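Local coordinates for protein putative acetyl-CoA acetyltransferase (Thermus thermophilus, PDB 1ULQ) that probably transfers acetyl or longer acyl groups to and from coenzyme A thioesters, as a member of the thiolase family in lipid metabolism, at residues 47-57 with 108-117; 373-383 with 392-400. All coordinates share one frame; numbering follows the deposited sequence.

Interaction 1: 47-57 with 108-117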
loop_
_atom_site.group_PDB
_atom_site.type_symbol
_atom_site.label_atom_id
_atom_site.label_comp_id
_atom_site.label_asym_id
_atom_site.label_seq_id
_atom_site.Cartn_x
_atom_site.Cartn_y
_atom_site.Cartn_z
ATOM N N GLU C 47 9.800 -40.260 -11.472
ATOM C CA GLU C 47 9.314 -41.310 -10.566
ATOM C C GLU C 47 8.460 -40.781 -9.417
ATOM O O GLU C 47 7.622 -41.504 -8.870
ATOM C CB GLU C 47 10.503 -42.095 -9.983
ATOM C CG GLU C 47 11.253 -42.984 -10.974
ATOM C CD GLU C 47 10.488 -44.239 -11.328
ATOM O OE1 GLU C 47 10.971 -45.006 -12.189
ATOM O OE2 GLU C 47 9.407 -44.462 -10.743
ATOM N N VAL C 48 8.693 -39.523 -9.049
ATOM C CA VAL C 48 7.952 -38.878 -7.974
ATOM C C VAL C 48 6.478 -38.752 -8.343
ATOM O O VAL C 48 6.126 -38.315 -9.444
ATOM C CB VAL C 48 8.490 -37.474 -7.687
ATOM C CG1 VAL C 48 7.850 -36.925 -6.426
ATOM C CG2 VAL C 48 9.983 -37.513 -7.546
ATOM N N GLU C 49 5.629 -39.127 -7.393
ATOM C CA GLU C 49 4.182 -39.108 -7.542
ATOM C C GLU C 49 3.551 -37.752 -7.235
ATOM O O GLU C 49 2.749 -37.233 -8.012
ATOM C CB GLU C 49 3.593 -40.158 -6.609
ATOM C CG GLU C 49 2.092 -40.227 -6.549
ATOM C CD GLU C 49 1.488 -40.724 -7.830
ATOM O OE1 GLU C 49 2.216 -41.351 -8.633
ATOM O OE2 GLU C 49 0.279 -40.495 -8.028
ATOM N N ASP C 50 3.917 -37.178 -6.098
ATOM C CA ASP C 50 3.355 -35.899 -5.673
ATOM C C ASP C 50 4.364 -35.213 -4.750
ATOM O O ASP C 50 5.242 -35.872 -4.185
ATOM C CB ASP C 50 2.026 -36.170 -4.940
ATOM C CG ASP C 50 1.263 -34.900 -4.584
ATOM O OD1 ASP C 50 1.535 -33.842 -5.191
ATOM O OD2 ASP C 50 0.368 -34.975 -3.705
ATOM N N VAL C 51 4.260 -33.898 -4.600
ATOM C CA VAL C 51 5.187 -33.179 -3.728
ATOM C C VAL C 51 4.446 -32.339 -2.707
ATOM O O VAL C 51 3.740 -31.399 -3.053
ATOM C CB VAL C 51 6.147 -32.256 -4.538
ATOM C CG1 VAL C 51 6.746 -31.208 -3.629
ATOM C CG2 VAL C 51 7.269 -33.070 -5.154
ATOM N N TYR C 52 4.594 -32.691 -1.441
ATOM C CA TYR C 52 3.949 -31.930 -0.384
ATOM C C TYR C 52 4.973 -30.956 0.163
ATOM O O TYR C 52 6.149 -31.292 0.290
ATOM C CB TYR C 52 3.464 -32.833 0.759
ATOM C CG TYR C 52 2.226 -33.640 0.448
ATOM C CD1 TYR C 52 2.308 -35.014 0.215
ATOM C CD2 TYR C 52 0.968 -33.042 0.417
ATOM C CE1 TYR C 52 1.166 -35.775 -0.036
ATOM C CE2 TYR C 52 -0.180 -33.798 0.167
ATOM C CZ TYR C 52 -0.071 -35.163 -0.056
ATOM O OH TYR C 52 -1.195 -35.927 -0.282
ATOM N N ALA C 53 4.521 -29.748 0.476
ATOM C CA ALA C 53 5.396 -28.726 1.026
ATOM C C ALA C 53 4.646 -27.835 2.006
ATOM O O ALA C 53 3.503 -27.436 1.761
ATOM C CB ALA C 53 5.985 -27.889 -0.085
ATOM N N GLY C 54 5.299 -27.524 3.119
ATOM C CA GLY C 54 4.689 -26.675 4.125
ATOM C C GLY C 54 5.124 -25.229 3.995
ATOM O O GLY C 54 6.305 -24.946 3.791
ATOM N N CYS C 55 4.169 -24.312 4.111
ATOM C CA CYS C 55 4.451 -22.891 3.996
ATOM C C CYS C 55 3.443 -22.104 4.839
ATOM O O CYS C 55 2.239 -22.148 4.589
ATOM C CB CYS C 55 4.366 -22.476 2.536
ATOM S SG CYS C 55 5.001 -20.840 2.232
ATOM N N ALA C 56 3.952 -21.375 5.828
ATOM C CA ALA C 56 3.124 -20.612 6.750
ATOM C C ALA C 56 2.481 -19.358 6.197
ATOM O O ALA C 56 1.475 -18.880 6.731
ATOM C CB ALA C 56 3.936 -20.254 7.982
ATOM N N ASN C 57 3.054 -18.813 5.137
ATOM C CA ASN C 57 2.518 -17.591 4.547
ATOM C C ASN C 57 2.621 -17.698 3.042
ATOM O O ASN C 57 3.708 -17.561 2.489
ATOM C CB ASN C 57 3.334 -16.397 5.055
ATOM C CG ASN C 57 3.443 -15.278 4.041
ATOM O OD1 ASN C 57 4.443 -14.566 4.010
ATOM N ND2 ASN C 57 2.416 -15.107 3.220
ATOM N N GLY C 108 0.842 -43.940 -4.631
ATOM C CA GLY C 108 2.088 -43.873 -5.363
ATOM C C GLY C 108 3.151 -44.633 -4.608
ATOM O O GLY C 108 2.858 -45.211 -3.558
ATOM N N LYS C 109 4.377 -44.634 -5.128
ATOM C CA LYS C 109 5.477 -45.337 -4.481
ATOM C C LYS C 109 6.616 -44.405 -4.094
ATOM O O LYS C 109 7.501 -44.769 -3.316
ATOM C CB LYS C 109 6.000 -46.436 -5.401
ATOM C CG LYS C 109 4.954 -47.490 -5.709
ATOM C CD LYS C 109 5.580 -48.788 -6.138
ATOM C CE LYS C 109 4.594 -49.899 -5.935
ATOM N NZ LYS C 109 4.163 -49.968 -4.503
ATOM N N VAL C 110 6.583 -43.192 -4.633
ATOM C CA VAL C 110 7.609 -42.195 -4.357
ATOM C C VAL C 110 6.985 -40.836 -4.070
ATOM O O VAL C 110 6.322 -40.262 -4.931
ATOM C CB VAL C 110 8.546 -42.057 -5.557
ATOM C CG1 VAL C 110 9.511 -40.922 -5.330
ATOM C CG2 VAL C 110 9.284 -43.368 -5.782
ATOM N N TYR C 111 7.200 -40.323 -2.863
ATOM C CA TYR C 111 6.655 -39.021 -2.471
ATOM C C TYR C 111 7.704 -38.110 -1.830
ATOM O O TYR C 111 8.689 -38.585 -1.265
ATOM C CB TYR C 111 5.514 -39.205 -1.475
ATOM C CG TYR C 111 4.194 -39.641 -2.069
ATOM C CD1 TYR C 111 3.987 -40.950 -2.523
ATOM C CD2 TYR C 111 3.129 -38.746 -2.145
ATOM C CE1 TYR C 111 2.737 -41.345 -3.031
ATOM C CE2 TYR C 111 1.886 -39.132 -2.648
ATOM C CZ TYR C 111 1.691 -40.423 -3.083
ATOM O OH TYR C 111 0.435 -40.768 -3.533
ATOM N N ILE C 112 7.493 -36.800 -1.917
ATOM C CA ILE C 112 8.411 -35.850 -1.295
ATOM C C ILE C 112 7.675 -35.043 -0.230
ATOM O O ILE C 112 6.584 -34.530 -0.472
ATOM C CB ILE C 112 9.013 -34.832 -2.305
ATOM C CG1 ILE C 112 9.913 -35.533 -3.320
ATOM C CG2 ILE C 112 9.835 -33.790 -1.555
ATOM C CD1 ILE C 112 10.621 -34.563 -4.266
ATOM N N GLY C 113 8.272 -34.945 0.952
ATOM C CA GLY C 113 7.682 -34.163 2.022
ATOM C C GLY C 113 8.651 -33.018 2.232
ATOM O O GLY C 113 9.826 -33.245 2.507
ATOM N N SER C 114 8.188 -31.783 2.101
ATOM C CA SER C 114 9.097 -30.659 2.256
ATOM C C SER C 114 8.459 -29.398 2.822
ATOM O O SER C 114 7.264 -29.366 3.130
ATOM C CB SER C 114 9.715 -30.337 0.904
ATOM O OG SER C 114 8.688 -30.185 -0.061
ATOM N N GLY C 115 9.281 -28.359 2.948
ATOM C CA GLY C 115 8.808 -27.095 3.469
ATOM C C GLY C 115 9.742 -25.963 3.110
ATOM O O GLY C 115 10.933 -26.179 2.890
ATOM N N VAL C 116 9.189 -24.755 3.040
ATOM C CA VAL C 116 9.959 -23.554 2.722
ATOM C C VAL C 116 9.335 -22.346 3.410
ATOM O O VAL C 116 8.147 -22.346 3.729
ATOM C CB VAL C 116 10.008 -23.284 1.184
ATOM C CG1 VAL C 116 8.606 -23.059 0.640
ATOM C CG2 VAL C 116 10.898 -22.070 0.889
ATOM N N GLU C 117 10.144 -21.326 3.657
ATOM C CA GLU C 117 9.651 -20.110 4.281
ATOM C C GLU C 117 10.679 -19.021 4.097
ATOM O O GLU C 117 11.816 -19.157 4.550
ATOM C CB GLU C 117 9.401 -20.313 5.780
ATOM C CG GLU C 117 8.534 -19.229 6.421
ATOM C CD GLU C 117 7.087 -19.297 5.962
ATOM O OE1 GLU C 117 6.447 -20.336 6.199
ATOM O OE2 GLU C 117 6.581 -18.324 5.356
#
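Glu49 CB projects over the Tyr111 ring straight from the backbone, and CG, trans to the backbone N (chi1 176°), continues to the phenol end of the ring; the bend at chi2 then turns the carboxylate aside. The result is a CH-pi contact: Glu49 CB sits 4.1 Å from the centroid of the Tyr111 ring, over one face, while Glu49 CG comes close to Tyr111 OH. The carboxylate runs on to Lys304 of the second subunit in a salt bridge. Further along, Tyr52 lies side by side with Tyr111, its CE1 4.1 Å from Tyr111 CD2. A leucine in place of Tyr111 would probably leave the Glu49 methylenes without their aromatic face and let that arm shift away from Lys304 of the second subunit. On the other side of the sheet, Val51 CG2 packs 3.8 Å from Ile112 CD1, and Val48 CG1 reaches Ile112 CG1 as well. Between these two layers the backbones pair in parallel, with Tyr52 N donating to Ile112 O at 2.9 Å. Tyr52 O is gripped twice, by Ser114 OG at 2.8 Å and by Ser114 N, which approach from opposite faces of its carbonyl plane. Past the last bridge, where 47-57 has left its strand, Glu117 OE1 takes the N-H of Ala56 at 2.7 Å on its syn lone pair and also accepts from Gly359 N. This is parallel strand pairing in the N-terminal half of the thiolase fold, with the Ala56 side chain about 7 Å from that of Cys89, the predicted acyl-thioester residue.

Interaction 2: 373-383 with 392-400; sequences MRRRKVQFGLA and GIAVVVEGM
Gly381 and Val397 are a hydrogen-bonded antiparallel pair in which Gly381 N meets Val397 O at 2.7 Å and Val397 N returns to Gly381 O at 2.9 Å, both nearly straight. Ala383 and Val395 likewise exchange two backbone hydrogen bonds, and Gly399 N closes the far end on Gln379 O at 2.8 Å. Gln379 NE2 adds a weak bond to Glu398 OE2 (3.2 Å), the two side chains running alongside each other. The main charge partners of Glu398 are Arg280 and Arg282, which both reach its OE1. Its extended chain, with CG anti to the backbone N (chi1 -173°), lies along the ring of Phe380, with Glu398 CD 3.5 Å from Phe380 CE2. Leu382 CD1 rests on Val396 CG2 at 3.8 Å, on the side of the hairpin that helix 298-308 covers. From the last turn of helix 358-375, Met373 reaches across to the other side, its CE 3.8 Å from Val397 CG1; a Schellman motif with Lys377 as its C-prime residue ends that helix and leads into the strand. Backbone bonds thus set the hairpin register, apolar packing covers both faces, and the buried Glu398 carboxylate probably stays charged, offset by two arginines.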
loop_
_atom_site.group_PDB
_atom_site.type_symbol
_atom_site.label_atom_id
_atom_site.label_comp_id
_atom_site.label_asym_id
_atom_site.label_seq_id
_atom_site.Cartn_x
_atom_site.Cartn_y
_atom_site.Cartn_z
ATOM N N MET C 373 20.455 -39.925 13.637
ATOM C CA MET C 373 20.012 -41.268 14.039
ATOM C C MET C 373 20.894 -42.317 13.375
ATOM O O MET C 373 21.292 -43.301 14.001
ATOM C CB MET C 373 18.557 -41.514 13.634
ATOM C CG MET C 373 17.533 -41.094 14.665
ATOM S SD MET C 373 15.836 -41.328 14.088
ATOM C CE MET C 373 15.721 -43.080 14.030
ATOM N N ARG C 374 21.201 -42.097 12.101
ATOM C CA ARG C 374 22.044 -43.020 11.353
ATOM C C ARG C 374 23.481 -43.062 11.832
ATOM O O ARG C 374 24.049 -44.139 11.974
ATOM C CB ARG C 374 22.048 -42.679 9.860
ATOM C CG ARG C 374 23.237 -43.270 9.108
ATOM C CD ARG C 374 23.190 -42.943 7.633
ATOM N NE ARG C 374 22.252 -43.805 6.919
ATOM C CZ ARG C 374 21.939 -43.665 5.632
ATOM N NH1 ARG C 374 22.494 -42.685 4.922
ATOM N NH2 ARG C 374 21.064 -44.494 5.057
ATOM N N ARG C 375 24.088 -41.907 12.071
ATOM C CA ARG C 375 25.470 -41.950 12.500
ATOM C C ARG C 375 25.663 -42.521 13.902
ATOM O O ARG C 375 26.650 -43.209 14.148
ATOM C CB ARG C 375 26.165 -40.587 12.329
ATOM C CG ARG C 375 25.740 -39.451 13.211
ATOM C CD ARG C 375 26.698 -38.268 12.976
ATOM N NE ARG C 375 26.822 -37.901 11.558
ATOM C CZ ARG C 375 26.034 -37.032 10.919
ATOM N NH1 ARG C 375 25.042 -36.411 11.556
ATOM N NH2 ARG C 375 26.238 -36.785 9.632
ATOM N N ARG C 376 24.737 -42.280 14.821
ATOM C CA ARG C 376 24.913 -42.864 16.146
ATOM C C ARG C 376 24.071 -44.123 16.331
ATOM O O ARG C 376 23.897 -44.619 17.432
ATOM C CB ARG C 376 24.658 -41.836 17.267
ATOM C CG ARG C 376 23.412 -40.969 17.173
ATOM C CD ARG C 376 23.170 -40.257 18.519
ATOM N NE ARG C 376 23.790 -38.937 18.653
ATOM C CZ ARG C 376 23.847 -38.259 19.801
ATOM N NH1 ARG C 376 23.338 -38.781 20.904
ATOM N NH2 ARG C 376 24.379 -37.047 19.848
ATOM N N LYS C 377 23.569 -44.635 15.218
ATOM C CA LYS C 377 22.780 -45.858 15.179
ATOM C C LYS C 377 21.715 -46.021 16.247
ATOM O O LYS C 377 21.620 -47.064 16.888
ATOM C CB LYS C 377 23.734 -47.048 15.184
ATOM C CG LYS C 377 24.642 -47.040 13.946
ATOM C CD LYS C 377 25.951 -47.799 14.144
ATOM C CE LYS C 377 26.851 -47.656 12.912
ATOM N NZ LYS C 377 28.165 -48.358 13.051
ATOM N N VAL C 378 20.915 -44.972 16.418
ATOM C CA VAL C 378 19.807 -44.954 17.369
ATOM C C VAL C 378 18.630 -45.653 16.689
ATOM O O VAL C 378 18.437 -45.506 15.481
ATOM C CB VAL C 378 19.392 -43.499 17.723
ATOM C CG1 VAL C 378 18.000 -43.477 18.306
ATOM C CG2 VAL C 378 20.359 -42.907 18.721
ATOM N N GLN C 379 17.847 -46.409 17.457
ATOM C CA GLN C 379 16.711 -47.123 16.880
ATOM C C GLN C 379 15.431 -46.298 16.773
ATOM O O GLN C 379 14.729 -46.384 15.764
ATOM C CB GLN C 379 16.423 -48.415 17.664
ATOM C CG GLN C 379 15.152 -49.134 17.203
ATOM C CD GLN C 379 14.942 -50.521 17.816
ATOM O OE1 GLN C 379 15.196 -50.745 19.002
ATOM N NE2 GLN C 379 14.448 -51.449 17.005
ATOM N N PHE C 380 15.125 -45.498 17.792
ATOM C CA PHE C 380 13.899 -44.704 17.763
ATOM C C PHE C 380 14.099 -43.214 17.956
ATOM O O PHE C 380 14.738 -42.787 18.917
ATOM C CB PHE C 380 12.925 -45.221 18.814
ATOM C CG PHE C 380 12.605 -46.674 18.663
ATOM C CD1 PHE C 380 13.029 -47.595 19.611
ATOM C CD2 PHE C 380 11.886 -47.128 17.566
ATOM C CE1 PHE C 380 12.739 -48.951 19.472
ATOM C CE2 PHE C 380 11.592 -48.478 17.419
ATOM C CZ PHE C 380 12.021 -49.392 18.376
ATOM N N GLY C 381 13.532 -42.429 17.042
ATOM C CA GLY C 381 13.654 -40.990 17.129
ATOM C C GLY C 381 12.323 -40.267 17.104
ATOM O O GLY C 381 11.380 -40.714 16.474
ATOM N N LEU C 382 12.260 -39.130 17.783
ATOM C CA LEU C 382 11.048 -38.334 17.844
ATOM C C LEU C 382 11.276 -36.889 17.385
ATOM O O LEU C 382 12.209 -36.225 17.830
ATOM C CB LEU C 382 10.520 -38.325 19.273
ATOM C CG LEU C 382 9.242 -37.521 19.497
ATOM C CD1 LEU C 382 8.079 -38.235 18.808
ATOM C CD2 LEU C 382 8.982 -37.370 20.987
ATOM N N ALA C 383 10.413 -36.412 16.493
ATOM C CA ALA C 383 10.472 -35.047 15.979
ATOM C C ALA C 383 9.124 -34.396 16.296
ATOM O O ALA C 383 8.083 -34.834 15.799
ATOM C CB ALA C 383 10.705 -35.060 14.471
ATOM N N GLY C 392 0.014 -29.007 18.195
ATOM C CA GLY C 392 1.275 -29.707 18.344
ATOM C C GLY C 392 1.289 -30.896 17.409
ATOM O O GLY C 392 0.254 -31.539 17.205
ATOM N N ILE C 393 2.446 -31.190 16.823
ATOM C CA ILE C 393 2.547 -32.325 15.923
ATOM C C ILE C 393 3.803 -33.084 16.298
ATOM O O ILE C 393 4.767 -32.491 16.773
ATOM C CB ILE C 393 2.605 -31.864 14.457
ATOM C CG1 ILE C 393 2.573 -33.072 13.527
ATOM C CG2 ILE C 393 3.830 -30.994 14.240
ATOM C CD1 ILE C 393 2.607 -32.710 12.078
ATOM N N ALA C 394 3.771 -34.399 16.119
ATOM C CA ALA C 394 4.915 -35.251 16.437
ATOM C C ALA C 394 4.957 -36.458 15.503
ATOM O O ALA C 394 3.914 -37.005 15.114
ATOM C CB ALA C 394 4.841 -35.716 17.887
ATOM N N VAL C 395 6.172 -36.870 15.151
ATOM C CA VAL C 395 6.381 -38.002 14.258
ATOM C C VAL C 395 7.430 -38.945 14.818
ATOM O O VAL C 395 8.541 -38.514 15.126
ATOM C CB VAL C 395 6.862 -37.522 12.897
ATOM C CG1 VAL C 395 7.307 -38.698 12.048
ATOM C CG2 VAL C 395 5.757 -36.760 12.221
ATOM N N VAL C 396 7.087 -40.224 14.957
ATOM C CA VAL C 396 8.050 -41.190 15.478
ATOM C C VAL C 396 8.685 -41.954 14.325
ATOM O O VAL C 396 8.006 -42.455 13.433
ATOM C CB VAL C 396 7.408 -42.192 16.448
ATOM C CG1 VAL C 396 8.485 -43.039 17.088
ATOM C CG2 VAL C 396 6.623 -41.462 17.508
ATOM N N VAL C 397 10.002 -42.046 14.362
ATOM C CA VAL C 397 10.750 -42.709 13.315
ATOM C C VAL C 397 11.697 -43.793 13.851
ATOM O O VAL C 397 12.304 -43.637 14.919
ATOM C CB VAL C 397 11.526 -41.646 12.536
ATOM C CG1 VAL C 397 12.732 -42.233 11.875
ATOM C CG2 VAL C 397 10.615 -41.029 11.520
ATOM N N GLU C 398 11.805 -44.892 13.105
ATOM C CA GLU C 398 12.670 -46.014 13.472
ATOM C C GLU C 398 13.819 -46.078 12.473
ATOM O O GLU C 398 13.595 -46.122 11.264
ATOM C CB GLU C 398 11.876 -47.328 13.454
ATOM C CG GLU C 398 12.645 -48.555 13.977
ATOM C CD GLU C 398 11.761 -49.801 14.168
ATOM O OE1 GLU C 398 10.620 -49.818 13.642
ATOM O OE2 GLU C 398 12.213 -50.769 14.835
ATOM N N GLY C 399 15.047 -46.065 12.982
ATOM C CA GLY C 399 16.212 -46.108 12.113
ATOM C C GLY C 399 16.401 -47.452 11.436
ATOM O O GLY C 399 15.863 -48.462 11.903
ATOM N N MET C 400 17.157 -47.462 10.334
ATOM C CA MET C 400 17.428 -48.689 9.577
ATOM C C MET C 400 18.792 -48.663 8.864
ATOM O O MET C 400 19.481 -47.626 8.936
ATOM C CB MET C 400 16.318 -48.926 8.546
ATOM C CG MET C 400 14.912 -48.807 9.127
ATOM S SD MET C 400 13.603 -49.781 8.310
ATOM C CE MET C 400 13.469 -48.946 6.727
#

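From the N terminus, the chain makes strand 4-16 and helix 26-41, then strand 50-54, passes through helix 66-73, strand 81-86 and helix 91-104, and returns at strand 110-118, so interaction 1 closes a loop of 50 intervening residues within the N-terminal thiolase domain. Interaction 2 opens much later, in the C-terminal domain, and closes a tight one: just eight residues separate its segments, in the hairpin of strands 380-387 and 391-399. The two contacts follow in series, neither nesting nor crossing. They belong to the same mixed sheet, where strands 256-266, 4-16 and 279-288 stand between them. The centres of interactions 1 and 2 lie about 20 Å apart, and the two do not touch.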